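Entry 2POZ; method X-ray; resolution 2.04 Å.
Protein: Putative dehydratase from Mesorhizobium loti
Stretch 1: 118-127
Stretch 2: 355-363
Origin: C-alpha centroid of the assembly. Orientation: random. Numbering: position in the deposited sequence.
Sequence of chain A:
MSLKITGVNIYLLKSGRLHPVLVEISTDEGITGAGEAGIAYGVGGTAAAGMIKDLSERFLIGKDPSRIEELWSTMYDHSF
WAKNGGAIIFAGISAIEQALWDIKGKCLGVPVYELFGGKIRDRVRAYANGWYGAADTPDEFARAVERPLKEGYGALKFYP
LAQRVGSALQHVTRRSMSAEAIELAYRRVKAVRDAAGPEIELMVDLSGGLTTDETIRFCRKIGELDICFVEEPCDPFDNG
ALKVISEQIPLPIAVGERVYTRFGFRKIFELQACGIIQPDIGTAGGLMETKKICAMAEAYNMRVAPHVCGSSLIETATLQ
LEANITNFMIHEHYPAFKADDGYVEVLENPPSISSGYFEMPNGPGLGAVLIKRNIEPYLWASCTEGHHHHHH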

# COMPACT_ATOMS: atom_id res chain seq x y z
N GLY A 118 40.70 2.06 -3.79
CA GLY A 118 41.57 0.93 -3.53
C GLY A 118 40.96 -0.44 -3.73
O GLY A 118 39.78 -0.59 -4.03
N LYS A 119 41.80 -1.45 -3.55
CA LYS A 119 41.43 -2.84 -3.73
C LYS A 119 40.97 -3.50 -2.44
O LYS A 119 41.37 -3.11 -1.34
CB LYS A 119 42.64 -3.59 -4.29
CG LYS A 119 42.42 -5.06 -4.54
CD LYS A 119 43.75 -5.80 -4.63
CE LYS A 119 44.64 -5.23 -5.71
NZ LYS A 119 45.98 -5.90 -5.69
N ILE A 120 40.12 -4.52 -2.58
CA ILE A 120 39.62 -5.28 -1.44
C ILE A 120 40.06 -6.74 -1.60
O ILE A 120 40.20 -7.46 -0.61
CB ILE A 120 38.07 -5.24 -1.36
CG1 ILE A 120 37.60 -3.85 -0.95
CG2 ILE A 120 37.58 -6.28 -0.36
CD1 ILE A 120 36.10 -3.75 -0.79
N ARG A 121 40.27 -7.16 -2.84
CA ARG A 121 40.67 -8.54 -3.13
C ARG A 121 41.68 -8.60 -4.28
O ARG A 121 41.67 -7.75 -5.19
CB ARG A 121 39.42 -9.38 -3.47
CG ARG A 121 38.53 -8.75 -4.54
CD ARG A 121 37.21 -9.48 -4.69
NE ARG A 121 36.29 -9.24 -3.57
CZ ARG A 121 35.57 -8.13 -3.40
NH1 ARG A 121 35.64 -7.13 -4.28
NH2 ARG A 121 34.76 -8.03 -2.36
N ASP A 122 42.57 -9.59 -4.25
CA ASP A 122 43.59 -9.74 -5.29
C ASP A 122 43.17 -10.69 -6.40
O ASP A 122 43.86 -10.83 -7.40
CB ASP A 122 44.91 -10.23 -4.70
CG ASP A 122 45.48 -9.27 -3.67
OD1 ASP A 122 45.63 -8.07 -3.99
OD2 ASP A 122 45.77 -9.72 -2.55
N ARG A 123 42.04 -11.37 -6.23
CA ARG A 123 41.57 -12.31 -7.23
C ARG A 123 40.09 -12.58 -7.01
O ARG A 123 39.57 -12.35 -5.91
CB ARG A 123 42.36 -13.62 -7.15
CG ARG A 123 42.14 -14.40 -5.87
CD ARG A 123 43.06 -15.62 -5.78
NE ARG A 123 42.49 -16.67 -4.94
CZ ARG A 123 42.34 -16.60 -3.62
NH1 ARG A 123 42.74 -15.52 -2.96
NH2 ARG A 123 41.78 -17.60 -2.97
N VAL A 124 39.41 -13.06 -8.04
CA VAL A 124 37.99 -13.36 -7.94
C VAL A 124 37.68 -14.71 -8.54
O VAL A 124 38.25 -15.11 -9.55
CB VAL A 124 37.12 -12.32 -8.67
CG1 VAL A 124 37.19 -10.98 -7.96
CG2 VAL A 124 37.58 -12.20 -10.12
N ARG A 125 36.75 -15.41 -7.90
CA ARG A 125 36.30 -16.70 -8.37
C ARG A 125 35.27 -16.43 -9.46
O ARG A 125 34.56 -15.42 -9.43
CB ARG A 125 35.66 -17.47 -7.22
CG ARG A 125 35.17 -18.84 -7.60
CD ARG A 125 34.56 -19.52 -6.40
NE ARG A 125 33.82 -20.71 -6.80
CZ ARG A 125 32.54 -20.91 -6.52
NH1 ARG A 125 31.86 -19.99 -5.84
NH2 ARG A 125 31.94 -22.02 -6.93
N ALA A 126 35.17 -17.33 -10.43
CA ALA A 126 34.22 -17.14 -11.51
C ALA A 126 33.43 -18.41 -11.79
O ALA A 126 33.85 -19.49 -11.43
CB ALA A 126 34.95 -16.71 -12.78
N TYR A 127 32.27 -18.25 -12.42
CA TYR A 127 31.47 -19.40 -12.81
C TYR A 127 31.60 -19.43 -14.33
O TYR A 127 31.92 -18.41 -14.94
CB TYR A 127 30.01 -19.26 -12.36
CG TYR A 127 29.21 -18.12 -12.97
CD1 TYR A 127 28.69 -18.22 -14.26
CD2 TYR A 127 28.94 -16.97 -12.23
CE1 TYR A 127 27.90 -17.19 -14.80
CE2 TYR A 127 28.16 -15.93 -12.76
CZ TYR A 127 27.64 -16.05 -14.04
OH TYR A 127 26.89 -15.03 -14.57
N SER A 355 42.25 -22.11 -12.88
CA SER A 355 41.29 -22.92 -12.15
C SER A 355 40.03 -22.14 -11.78
O SER A 355 39.54 -22.24 -10.65
CB SER A 355 41.94 -23.50 -10.89
OG SER A 355 42.98 -24.39 -11.22
N GLY A 356 39.51 -21.36 -12.72
CA GLY A 356 38.29 -20.60 -12.48
C GLY A 356 38.46 -19.33 -11.66
O GLY A 356 37.49 -18.80 -11.12
N TYR A 357 39.69 -18.85 -11.59
CA TYR A 357 40.00 -17.63 -10.84
C TYR A 357 40.75 -16.64 -11.71
O TYR A 357 41.60 -17.02 -12.51
CB TYR A 357 40.87 -17.96 -9.63
CG TYR A 357 40.13 -18.52 -8.44
CD1 TYR A 357 39.69 -17.68 -7.42
CD2 TYR A 357 39.87 -19.88 -8.33
CE1 TYR A 357 39.04 -18.18 -6.30
CE2 TYR A 357 39.20 -20.40 -7.21
CZ TYR A 357 38.79 -19.54 -6.21
OH TYR A 357 38.13 -20.02 -5.10
N PHE A 358 40.43 -15.36 -11.55
CA PHE A 358 41.09 -14.29 -12.29
C PHE A 358 41.87 -13.42 -11.32
O PHE A 358 41.32 -12.99 -10.30
CB PHE A 358 40.07 -13.39 -12.99
CG PHE A 358 39.65 -13.87 -14.34
CD1 PHE A 358 40.57 -13.96 -15.39
CD2 PHE A 358 38.33 -14.23 -14.58
CE1 PHE A 358 40.17 -14.39 -16.66
CE2 PHE A 358 37.92 -14.66 -15.84
CZ PHE A 358 38.84 -14.74 -16.88
N GLU A 359 43.14 -13.16 -11.62
CA GLU A 359 43.96 -12.29 -10.78
C GLU A 359 43.66 -10.85 -11.18
O GLU A 359 43.43 -10.58 -12.36
CB GLU A 359 45.45 -12.58 -10.99
CG GLU A 359 45.98 -13.81 -10.25
CD GLU A 359 46.02 -13.61 -8.74
OE1 GLU A 359 46.65 -12.63 -8.29
OE2 GLU A 359 45.42 -14.43 -8.01
N MSE A 360 43.65 -9.93 -10.23
CA MSE A 360 43.38 -8.53 -10.54
C MSE A 360 44.55 -7.97 -11.34
O MSE A 360 45.71 -8.17 -10.98
CB MSE A 360 43.19 -7.71 -9.26
CG MSE A 360 42.13 -8.25 -8.31
SE MSE A 360 40.39 -8.41 -9.13
CE MSE A 360 40.55 -10.20 -9.83
N PRO A 361 44.28 -7.25 -12.44
CA PRO A 361 45.39 -6.70 -13.22
C PRO A 361 46.04 -5.56 -12.43
O PRO A 361 45.38 -4.92 -11.61
CB PRO A 361 44.70 -6.22 -14.49
CG PRO A 361 43.38 -5.76 -13.99
CD PRO A 361 42.98 -6.86 -13.02
N ASN A 362 47.32 -5.31 -12.69
CA ASN A 362 48.06 -4.27 -11.98
C ASN A 362 48.47 -3.06 -12.84
O ASN A 362 48.98 -2.07 -12.30
CB ASN A 362 49.31 -4.87 -11.34
CG ASN A 362 49.00 -5.73 -10.12
OD1 ASN A 362 49.81 -6.55 -9.70
ND2 ASN A 362 47.82 -5.52 -9.53
N GLY A 363 48.27 -3.13 -14.14
CA GLY A 363 48.64 -2.02 -15.00
C GLY A 363 47.81 -0.77 -14.75
O GLY A 363 46.72 -0.86 -14.17

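The two stretches pair as antiparallel strands, 123-127 against 357-359, and their backbones supply all the hydrogen bonds between them. Val 124 and Phe 358 bond reciprocally, Val 124 N to Phe 358 O and Phe 358 N to Val 124 O, both at 3.0 Å. The ladder is extended at its ends by Met 360 N to Asp 122 O (3.0 Å) and Ala 126 N to Gly 356 O (2.8 Å).

Met 360, a selenomethionine, covers the most surface. Its side chain points toward the first stretch; CG lies 3.2 Å from Arg 121 O, and the bend at chi2 (m) and chi3 (p) leaves CE 3.6 Å from Val 124 CG2. A flexible apolar chain suits this buried site; Val 124 CG2 also packs 4.0 Å from Phe 358 CB.

Tyr 357 is nearly as extensive and lies with Arg 123, Arg 125 and Glu 359 on the face opposite Val 124 and Phe 358. The end of its side chain comes nearer the first strand, with Arg 125 CA over one face, 4.1 Å from the centroid of the Tyr 357 ring. Arg 123 CB is 3.3 Å from Glu 359 OE2, and Arg 123 NE is 3.9 Å from Tyr 357 CD1. Gly 356 adopts positive phi (78°), a conformation that favours glycine.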